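Local coordinates for protein Adenylate/guanylate cyclase/hydrolase, alpha/beta fold family (Ruegeria pomeroyi, PDB 3MR7) that probably makes cyclic AMP from ATP as an adenylate cyclase, the chain being the class III nucleotide cyclase catalytic domain of a longer protein, at residues A[6-14]-A[59-70]; A[70-81]-A[93-101]. One frame throughout, in Å; residues are numbered along the deposited sequence.

Interaction 1: residues A[6-14]-A[59-70]; sequences RLCAILAAD and GMLARFDTAQAA
Strands 6-14 and 59-64 pair antiparallel, their axes 4.7 Å apart at closest approach and 156° between directions, with Ala-9/Phe-64, Leu-11/Ala-62 and Ala-13/Met-60 as hydrogen-bonded pairs; the bond from Ala-9 N to Phe-64 O is weak. Ile-10/Arg-63 and Ala-12/Leu-61 form non-hydrogen-bonded pairs. On the face carrying Ile-10, Ala-12 and Leu-61, the leucine lies alongside the isoleucine, and Leu-61 CD1 meets Ile-10 CG2 at 3.7 Å. Helix 115-126 packs on this face.

Ala-9, Leu-11 and Phe-64 share the other face, to which the chain returns as a helix. Leu-11 CB comes to the ring edge of Phe-64, 3.8 Å from CE2, while Ala-70 CA sits over the ring centre. Ala-9 CB fits beneath the helix start, 4.1 Å from Ala-70 CB. Thr-66 is the N-cap, its OG1 accepting from Ala-69 N.

Just past the end of strand 59-64, Asp-65 OD1 takes a salt bridge from Arg-6 NH2 at 2.9 Å, nearly along the C-O axis but out of the guanidinium plane, with a bent N-H...O angle of 132°. CG of Arg-6 lies between the backbone N and carbonyl carbon (chi1 66°), and the extended chain beyond carries the charge to Asp-65. A leucine here would probably leave Asp-65 without this ionic mate and the turn into the helix less firmly tied. The side chain of Arg-63 crosses that of Arg-6 at about a right angle, guanidinium edge toward it, and Asp-65 probably balances part of this positive charge. The contact thus runs from an apolar, backbone-bonded interior to a charged, more open end.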
loop_
_atom_site.group_PDB
_atom_site.type_symbol
_atom_site.label_atom_id
_atom_site.label_comp_id
_atom_site.label_asym_id
_atom_site.label_seq_id
_atom_site.Cartn_x
_atom_site.Cartn_y
_atom_site.Cartn_z
ATOM N N ARG A 6 -2.732 20.480 -19.439
ATOM C CA ARG A 6 -2.114 19.699 -20.484
ATOM C C ARG A 6 -2.153 18.169 -20.268
ATOM O O ARG A 6 -2.621 17.661 -19.245
ATOM C CB ARG A 6 -0.734 20.259 -20.873
ATOM C CG ARG A 6 0.365 20.202 -19.836
ATOM C CD ARG A 6 1.639 20.778 -20.457
ATOM N NE ARG A 6 2.854 20.549 -19.670
ATOM C CZ ARG A 6 3.657 19.495 -19.815
ATOM N NH1 ARG A 6 3.368 18.554 -20.704
ATOM N NH2 ARG A 6 4.747 19.373 -19.063
ATOM N N LEU A 7 -1.692 17.456 -21.282
ATOM C CA LEU A 7 -1.568 16.012 -21.268
ATOM C C LEU A 7 -0.201 15.671 -20.626
ATOM O O LEU A 7 0.840 16.142 -21.072
ATOM C CB LEU A 7 -1.660 15.560 -22.723
ATOM C CG LEU A 7 -1.947 14.163 -23.206
ATOM C CD1 LEU A 7 -3.031 13.502 -22.388
ATOM C CD2 LEU A 7 -2.373 14.324 -24.638
ATOM N N CYS A 8 -0.184 14.884 -19.557
ATOM C CA CYS A 8 1.078 14.699 -18.842
ATOM C C CYS A 8 1.311 13.288 -18.400
ATOM O O CYS A 8 0.381 12.542 -18.160
ATOM C CB CYS A 8 1.154 15.612 -17.608
ATOM S SG CYS A 8 2.388 16.916 -17.728
ATOM N N ALA A 9 2.577 12.938 -18.274
ATOM C CA ALA A 9 2.958 11.666 -17.712
ATOM C C ALA A 9 3.246 11.889 -16.232
ATOM O O ALA A 9 4.196 12.561 -15.872
ATOM C CB ALA A 9 4.183 11.146 -18.417
ATOM N N ILE A 10 2.408 11.337 -15.378
ATOM C CA ILE A 10 2.599 11.441 -13.949
ATOM C C ILE A 10 3.198 10.143 -13.413
ATOM O O ILE A 10 2.815 9.049 -13.832
ATOM C CB ILE A 10 1.271 11.702 -13.244
ATOM C CG1 ILE A 10 0.710 13.031 -13.691
ATOM C CG2 ILE A 10 1.447 11.733 -11.756
ATOM C CD1 ILE A 10 -0.007 12.946 -14.949
ATOM N N LEU A 11 4.130 10.299 -12.474
ATOM C CA LEU A 11 4.835 9.214 -11.819
ATOM C C LEU A 11 4.724 9.410 -10.305
ATOM O O LEU A 11 5.101 10.451 -9.798
ATOM C CB LEU A 11 6.293 9.200 -12.292
ATOM C CG LEU A 11 7.481 8.669 -11.477
ATOM C CD1 LEU A 11 7.137 7.946 -10.172
ATOM C CD2 LEU A 11 8.353 7.805 -12.353
ATOM N N ALA A 12 4.164 8.422 -9.602
ATOM C CA ALA A 12 4.114 8.436 -8.141
ATOM C C ALA A 12 5.004 7.333 -7.587
ATOM O O ALA A 12 5.049 6.232 -8.133
ATOM C CB ALA A 12 2.666 8.269 -7.631
ATOM N N ALA A 13 5.686 7.627 -6.486
ATOM C CA ALA A 13 6.555 6.664 -5.799
ATOM C C ALA A 13 6.531 6.784 -4.273
ATOM O O ALA A 13 6.421 7.878 -3.739
ATOM C CB ALA A 13 7.995 6.782 -6.317
ATOM N N ASP A 14 6.656 5.653 -3.588
ATOM C CA ASP A 14 6.694 5.603 -2.121
ATOM C C ASP A 14 7.656 4.494 -1.725
ATOM O O ASP A 14 8.091 3.713 -2.555
ATOM C CB ASP A 14 5.309 5.279 -1.567
ATOM C CG ASP A 14 5.077 5.785 -0.129
ATOM O OD1 ASP A 14 6.031 6.165 0.622
ATOM O OD2 ASP A 14 3.878 5.778 0.246
ATOM N N GLY A 59 3.798 10.404 -0.385
ATOM C CA GLY A 59 4.943 10.046 -1.195
ATOM C C GLY A 59 5.261 11.131 -2.200
ATOM O O GLY A 59 4.845 12.280 -2.031
HETATM N N MSE A 60 5.999 10.775 -3.244
HETATM C CA MSE A 60 6.449 11.769 -4.203
HETATM C C MSE A 60 5.741 11.703 -5.554
HETATM O O MSE A 60 5.258 10.665 -5.973
HETATM C CB MSE A 60 7.951 11.676 -4.381
HETATM C CG MSE A 60 8.396 11.929 -5.793
HETATM SE SE MSE A 60 10.267 11.462 -5.976
HETATM C CE MSE A 60 11.000 13.117 -5.256
ATOM N N LEU A 61 5.700 12.832 -6.238
ATOM C CA LEU A 61 4.934 12.954 -7.463
ATOM C C LEU A 61 5.781 13.698 -8.459
ATOM O O LEU A 61 6.250 14.785 -8.167
ATOM C CB LEU A 61 3.696 13.767 -7.159
ATOM C CG LEU A 61 2.467 13.649 -8.024
ATOM C CD1 LEU A 61 2.071 12.232 -8.098
ATOM C CD2 LEU A 61 1.390 14.434 -7.328
ATOM N N ALA A 62 6.010 13.134 -9.631
ATOM C CA ALA A 62 6.841 13.840 -10.603
ATOM C C ALA A 62 6.171 13.777 -11.941
ATOM O O ALA A 62 5.304 12.950 -12.158
ATOM C CB ALA A 62 8.235 13.249 -10.680
ATOM N N ARG A 63 6.570 14.648 -12.852
ATOM C CA ARG A 63 5.932 14.645 -14.150
ATOM C C ARG A 63 6.926 14.796 -15.264
ATOM O O ARG A 63 7.977 15.394 -15.100
ATOM C CB ARG A 63 4.880 15.740 -14.239
ATOM C CG ARG A 63 5.449 17.127 -14.380
ATOM C CD ARG A 63 4.386 18.141 -14.066
ATOM N NE ARG A 63 4.976 19.447 -13.868
ATOM C CZ ARG A 63 5.245 20.295 -14.853
ATOM N NH1 ARG A 63 4.972 19.975 -16.111
ATOM N NH2 ARG A 63 5.783 21.467 -14.572
ATOM N N PHE A 64 6.543 14.259 -16.409
ATOM C CA PHE A 64 7.412 14.110 -17.560
ATOM C C PHE A 64 6.684 14.530 -18.857
ATOM O O PHE A 64 5.451 14.553 -18.935
ATOM C CB PHE A 64 7.861 12.647 -17.695
ATOM C CG PHE A 64 8.691 12.143 -16.551
ATOM C CD1 PHE A 64 10.076 12.059 -16.666
ATOM C CD2 PHE A 64 8.092 11.721 -15.371
ATOM C CE1 PHE A 64 10.857 11.584 -15.607
ATOM C CE2 PHE A 64 8.859 11.240 -14.308
ATOM C CZ PHE A 64 10.251 11.175 -14.427
ATOM N N ASP A 65 7.458 14.845 -19.885
ATOM C CA ASP A 65 6.880 15.306 -21.127
ATOM C C ASP A 65 6.511 14.163 -22.028
ATOM O O ASP A 65 5.571 14.279 -22.811
ATOM C CB ASP A 65 7.837 16.238 -21.837
ATOM C CG ASP A 65 7.827 17.613 -21.234
ATOM O OD1 ASP A 65 6.749 18.040 -20.734
ATOM O OD2 ASP A 65 8.903 18.255 -21.250
ATOM N N THR A 66 7.250 13.064 -21.931
ATOM C CA THR A 66 6.878 11.873 -22.674
ATOM C C THR A 66 6.516 10.749 -21.738
ATOM O O THR A 66 7.014 10.701 -20.629
ATOM C CB THR A 66 7.979 11.413 -23.657
ATOM O OG1 THR A 66 9.263 11.355 -23.002
ATOM C CG2 THR A 66 8.034 12.381 -24.805
ATOM N N ALA A 67 5.645 9.852 -22.183
ATOM C CA ALA A 67 5.385 8.615 -21.461
ATOM C C ALA A 67 6.658 7.757 -21.414
ATOM O O ALA A 67 7.012 7.200 -20.385
ATOM C CB ALA A 67 4.248 7.862 -22.104
ATOM N N GLN A 68 7.384 7.689 -22.515
ATOM C CA GLN A 68 8.622 6.947 -22.506
ATOM C C GLN A 68 9.556 7.369 -21.355
ATOM O O GLN A 68 10.074 6.508 -20.640
ATOM C CB GLN A 68 9.305 7.070 -23.847
ATOM C CG GLN A 68 10.027 5.817 -24.287
ATOM C CD GLN A 68 10.765 5.998 -25.625
ATOM O OE1 GLN A 68 10.596 7.014 -26.321
ATOM N NE2 GLN A 68 11.580 5.007 -25.986
ATOM N N ALA A 69 9.758 8.674 -21.149
ATOM C CA ALA A 69 10.753 9.145 -20.166
ATOM C C ALA A 69 10.365 8.819 -18.726
ATOM O O ALA A 69 11.217 8.489 -17.911
ATOM C CB ALA A 69 11.011 10.628 -20.317
ATOM N N ALA A 70 9.082 8.917 -18.409
ATOM C CA ALA A 70 8.608 8.472 -17.114
ATOM C C ALA A 70 9.003 7.015 -16.919
ATOM O O ALA A 70 9.553 6.643 -15.872
ATOM C CB ALA A 70 7.096 8.635 -16.999
#

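Interaction 2: residues A[70-81]-A[93-101]; sequences ALRCALEIQQAM and RIQYRIGIN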
loop_
_atom_site.group_PDB
_atom_site.type_symbol
_atom_site.label_atom_id
_atom_site.label_comp_id
_atom_site.label_asym_id
_atom_site.label_seq_id
_atom_site.Cartn_x
_atom_site.Cartn_y
_atom_site.Cartn_z
ATOM N N ALA A 70 9.082 8.917 -18.409
ATOM C CA ALA A 70 8.608 8.472 -17.114
ATOM C C ALA A 70 9.003 7.015 -16.919
ATOM O O ALA A 70 9.553 6.643 -15.872
ATOM C CB ALA A 70 7.096 8.635 -16.999
ATOM N N LEU A 71 8.760 6.198 -17.937
ATOM C CA LEU A 71 8.956 4.765 -17.779
ATOM C C LEU A 71 10.425 4.361 -17.702
ATOM O O LEU A 71 10.792 3.551 -16.863
ATOM C CB LEU A 71 8.199 3.964 -18.845
ATOM C CG LEU A 71 8.235 2.444 -18.639
ATOM C CD1 LEU A 71 7.903 2.086 -17.194
ATOM C CD2 LEU A 71 7.281 1.735 -19.595
ATOM N N ARG A 72 11.273 4.920 -18.552
ATOM C CA ARG A 72 12.689 4.570 -18.485
ATOM C C ARG A 72 13.258 5.049 -17.167
ATOM O O ARG A 72 14.167 4.440 -16.587
ATOM C CB ARG A 72 13.472 5.209 -19.616
ATOM C CG ARG A 72 13.109 4.666 -20.978
ATOM C CD ARG A 72 13.622 5.614 -22.049
ATOM N NE ARG A 72 13.557 5.054 -23.393
ATOM C CZ ARG A 72 14.148 5.610 -24.445
ATOM N NH1 ARG A 72 14.849 6.731 -24.300
ATOM N NH2 ARG A 72 14.050 5.047 -25.640
ATOM N N CYS A 73 12.720 6.153 -16.692
ATOM C CA CYS A 73 13.180 6.687 -15.431
ATOM C C CYS A 73 12.882 5.694 -14.301
ATOM O O CYS A 73 13.768 5.374 -13.506
ATOM C CB CYS A 73 12.547 8.051 -15.199
ATOM S SG CYS A 73 12.894 8.806 -13.647
ATOM N N ALA A 74 11.653 5.186 -14.248
ATOM C CA ALA A 74 11.265 4.181 -13.234
ATOM C C ALA A 74 12.029 2.866 -13.392
ATOM O O ALA A 74 12.390 2.208 -12.421
ATOM C CB ALA A 74 9.735 3.908 -13.272
ATOM N N LEU A 75 12.238 2.459 -14.627
ATOM C CA LEU A 75 12.959 1.241 -14.850
ATOM C C LEU A 75 14.412 1.423 -14.392
ATOM O O LEU A 75 14.995 0.513 -13.826
ATOM C CB LEU A 75 12.860 0.862 -16.319
ATOM C CG LEU A 75 11.552 0.172 -16.682
ATOM C CD1 LEU A 75 11.440 0.067 -18.180
ATOM C CD2 LEU A 75 11.491 -1.212 -16.056
ATOM N N GLU A 76 14.968 2.615 -14.629
ATOM C CA GLU A 76 16.342 2.958 -14.265
ATOM C C GLU A 76 16.524 2.868 -12.769
ATOM O O GLU A 76 17.464 2.233 -12.265
ATOM C CB GLU A 76 16.678 4.377 -14.709
ATOM C CG GLU A 76 18.159 4.719 -14.619
ATOM C CD GLU A 76 18.479 6.213 -14.882
ATOM O OE1 GLU A 76 17.702 6.895 -15.598
ATOM O OE2 GLU A 76 19.523 6.700 -14.374
ATOM N N ILE A 77 15.614 3.530 -12.068
ATOM C CA ILE A 77 15.530 3.459 -10.626
ATOM C C ILE A 77 15.359 2.040 -10.043
ATOM O O ILE A 77 16.151 1.621 -9.213
ATOM C CB ILE A 77 14.387 4.345 -10.140
ATOM C CG1 ILE A 77 14.669 5.789 -10.542
ATOM C CG2 ILE A 77 14.209 4.214 -8.615
ATOM C CD1 ILE A 77 13.606 6.761 -10.108
ATOM N N GLN A 78 14.325 1.317 -10.476
ATOM C CA GLN A 78 14.017 0.003 -9.942
ATOM C C GLN A 78 15.102 -1.031 -10.233
ATOM O O GLN A 78 15.418 -1.850 -9.391
ATOM C CB GLN A 78 12.664 -0.478 -10.461
ATOM C CG GLN A 78 11.519 0.368 -10.005
ATOM C CD GLN A 78 11.424 0.411 -8.480
ATOM O OE1 GLN A 78 12.389 0.780 -7.798
ATOM N NE2 GLN A 78 10.253 0.028 -7.935
ATOM N N GLN A 79 15.693 -0.986 -11.415
ATOM C CA GLN A 79 16.814 -1.875 -11.715
ATOM C C GLN A 79 18.095 -1.595 -10.915
ATOM O O GLN A 79 18.870 -2.521 -10.621
ATOM C CB GLN A 79 17.127 -1.861 -13.200
ATOM C CG GLN A 79 16.040 -2.475 -14.064
ATOM C CD GLN A 79 16.162 -2.017 -15.496
ATOM O OE1 GLN A 79 17.033 -1.207 -15.827
ATOM N NE2 GLN A 79 15.297 -2.523 -16.354
ATOM N N ALA A 80 18.332 -0.332 -10.565
ATOM C CA ALA A 80 19.522 -0.018 -9.805
ATOM C C ALA A 80 19.279 -0.445 -8.355
ATOM O O ALA A 80 20.190 -0.882 -7.644
ATOM C CB ALA A 80 19.833 1.453 -9.889
HETATM N N MSE A 81 18.034 -0.327 -7.926
HETATM C CA MSE A 81 17.711 -0.639 -6.550
HETATM C C MSE A 81 17.831 -2.119 -6.334
HETATM O O MSE A 81 18.178 -2.545 -5.235
HETATM C CB MSE A 81 16.316 -0.155 -6.171
HETATM C CG MSE A 81 16.251 1.349 -6.037
HETATM SE SE MSE A 81 17.180 1.956 -4.414
HETATM C CE MSE A 81 15.830 1.410 -3.105
ATOM N N ARG A 93 15.731 -5.262 2.871
ATOM C CA ARG A 93 16.018 -4.389 1.745
ATOM C C ARG A 93 15.054 -3.193 1.654
ATOM O O ARG A 93 13.890 -3.264 2.064
ATOM C CB ARG A 93 15.999 -5.188 0.447
ATOM C CG ARG A 93 17.159 -6.155 0.313
ATOM C CD ARG A 93 17.028 -6.961 -0.955
ATOM N NE ARG A 93 17.948 -8.089 -0.960
ATOM C CZ ARG A 93 17.766 -9.186 -1.680
ATOM N NH1 ARG A 93 16.689 -9.307 -2.444
ATOM N NH2 ARG A 93 18.652 -10.162 -1.631
ATOM N N ILE A 94 15.553 -2.085 1.133
ATOM C CA ILE A 94 14.707 -0.935 0.875
ATOM C C ILE A 94 14.138 -1.153 -0.507
ATOM O O ILE A 94 14.870 -1.469 -1.426
ATOM C CB ILE A 94 15.526 0.381 0.881
ATOM C CG1 ILE A 94 16.086 0.647 2.274
ATOM C CG2 ILE A 94 14.693 1.557 0.383
ATOM C CD1 ILE A 94 16.527 2.086 2.516
ATOM N N GLN A 95 12.836 -1.023 -0.667
ATOM C CA GLN A 95 12.292 -1.063 -2.012
ATOM C C GLN A 95 11.270 0.011 -2.220
ATOM O O GLN A 95 10.441 0.269 -1.342
ATOM C CB GLN A 95 11.623 -2.389 -2.298
ATOM C CG GLN A 95 12.518 -3.573 -2.267
ATOM C CD GLN A 95 11.712 -4.870 -2.380
ATOM O OE1 GLN A 95 10.925 -5.215 -1.488
ATOM N NE2 GLN A 95 11.878 -5.569 -3.487
ATOM N N TYR A 96 11.301 0.614 -3.395
ATOM C CA TYR A 96 10.262 1.563 -3.741
ATOM C C TYR A 96 9.070 0.896 -4.467
ATOM O O TYR A 96 9.200 -0.213 -4.983
ATOM C CB TYR A 96 10.875 2.683 -4.549
ATOM C CG TYR A 96 11.873 3.494 -3.754
ATOM C CD1 TYR A 96 11.452 4.388 -2.780
ATOM C CD2 TYR A 96 13.231 3.369 -3.979
ATOM C CE1 TYR A 96 12.364 5.131 -2.057
ATOM C CE2 TYR A 96 14.137 4.087 -3.276
ATOM C CZ TYR A 96 13.717 4.975 -2.316
ATOM O OH TYR A 96 14.666 5.696 -1.606
ATOM N N ARG A 97 7.903 1.542 -4.444
ATOM C CA ARG A 97 6.767 1.171 -5.312
ATOM C C ARG A 97 6.601 2.312 -6.303
ATOM O O ARG A 97 6.848 3.463 -5.954
ATOM C CB ARG A 97 5.470 1.000 -4.502
ATOM C CG ARG A 97 5.395 -0.270 -3.663
ATOM C CD ARG A 97 4.010 -0.443 -3.167
ATOM N NE ARG A 97 3.618 0.785 -2.514
ATOM C CZ ARG A 97 3.681 0.964 -1.206
ATOM N NH1 ARG A 97 4.076 -0.037 -0.438
ATOM N NH2 ARG A 97 3.354 2.133 -0.667
ATOM N N ILE A 98 6.208 2.027 -7.539
ATOM C CA ILE A 98 6.038 3.120 -8.496
ATOM C C ILE A 98 4.839 2.927 -9.366
ATOM O O ILE A 98 4.603 1.841 -9.853
ATOM C CB ILE A 98 7.262 3.311 -9.389
ATOM C CG1 ILE A 98 8.479 3.687 -8.538
ATOM C CG2 ILE A 98 6.986 4.381 -10.436
ATOM C CD1 ILE A 98 9.796 3.568 -9.248
ATOM N N GLY A 99 4.067 3.994 -9.514
ATOM C CA GLY A 99 2.941 4.046 -10.432
ATOM C C GLY A 99 3.121 5.155 -11.461
ATOM O O GLY A 99 3.725 6.189 -11.215
ATOM N N ILE A 100 2.607 4.932 -12.650
ATOM C CA ILE A 100 2.742 5.907 -13.715
ATOM C C ILE A 100 1.433 5.930 -14.458
ATOM O O ILE A 100 0.882 4.888 -14.711
ATOM C CB ILE A 100 3.834 5.495 -14.689
ATOM C CG1 ILE A 100 5.162 5.416 -13.955
ATOM C CG2 ILE A 100 3.917 6.493 -15.821
ATOM C CD1 ILE A 100 6.284 5.015 -14.816
ATOM N N ASN A 101 0.919 7.106 -14.789
ATOM C CA ASN A 101 -0.332 7.196 -15.533
ATOM C C ASN A 101 -0.269 8.356 -16.517
ATOM O O ASN A 101 0.707 9.086 -16.541
ATOM C CB ASN A 101 -1.505 7.351 -14.571
ATOM C CG ASN A 101 -2.836 7.431 -15.287
ATOM O OD1 ASN A 101 -3.050 6.759 -16.293
ATOM N ND2 ASN A 101 -3.739 8.257 -14.775
HETATM O O HOH W 1 13.083 -0.353 -5.350
#
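Apolar packing joins helix 70-81 to strand 96-101, which run antiparallel at 172° with their axes 9.6 Å apart at closest approach. Alternate strand residues Tyr-96, Ile-98 and Ile-100 point to the helix. Ala-74 CB is held between two isoleucines, 4.0 Å from Ile-98 CG2 and 3.9 Å from Ile-100 CD1. Both isoleucines place CG1 anti to the carbonyl carbon and CG2 anti to the backbone N, so that each presents two branches to the helix. Ile-100 CG2 reaches Ala-70 CB, and its CD1 meets Leu-71 CD1, the two side chains crossing at about a right angle. Ile-132 of the neighbouring strand also packs against Ala-74 and Ile-100.

The polar link is made by Gln-78, whose side chain bends at chi2 (-59°) and turns its amide to the strand. NE2 donates to Tyr-96 O at 3.1 Å in a fairly straight bond (160°); the acceptor lies in the amide plane, but the donor stands well above the carbonyl plane. NE2 also bonds Ala-131 O. OE1 accepts from a water, which itself accepts from Tyr-96 N with 2.8 Å between the water oxygen and that nitrogen. Both ends of this buried amide are therefore engaged, which fixes its rotation, and Ile-98 CD1 packs against its CD at 3.6 Å.

A Met-aromatic contact closes the far end: the selenium of Met-81, a selenomethionine, lies at the ring edge of Tyr-96, 5.1 Å from its centroid. The doubly bent chain also brings CE to Ile-94 CG2. Tyr-96 packs on Leu-21 of the second subunit as well. Helix 67-84 is the connection of a beta-alpha-beta crossover from strand 59-64 to strand 96-107, with strand 4-15 between them, as in the alpha/beta catalytic domain of class III nucleotide cyclases.

How the interactions relate
The two interactions follow one another along the chain and meet at Ala-70, their centres about 12 Å apart. Interaction 1 pairs strands 4-15 and 59-64 and ends in the first turn of helix 67-84; interaction 2 lays the rest of that helix antiparallel along strand 96-107. Because strands 4-15 and 96-107 are neighbours in the same mixed sheet, the contacts also touch directly, with probable backbone hydrogen bonds from Ala-12 N to Gly-99 O and from Asn-101 N to Ile-10 O. Together they tie a helix to the sheet at the heart of the cyclase catalytic domain, and at Met-60 and Tyr-96 both border Leu-21 of the second subunit.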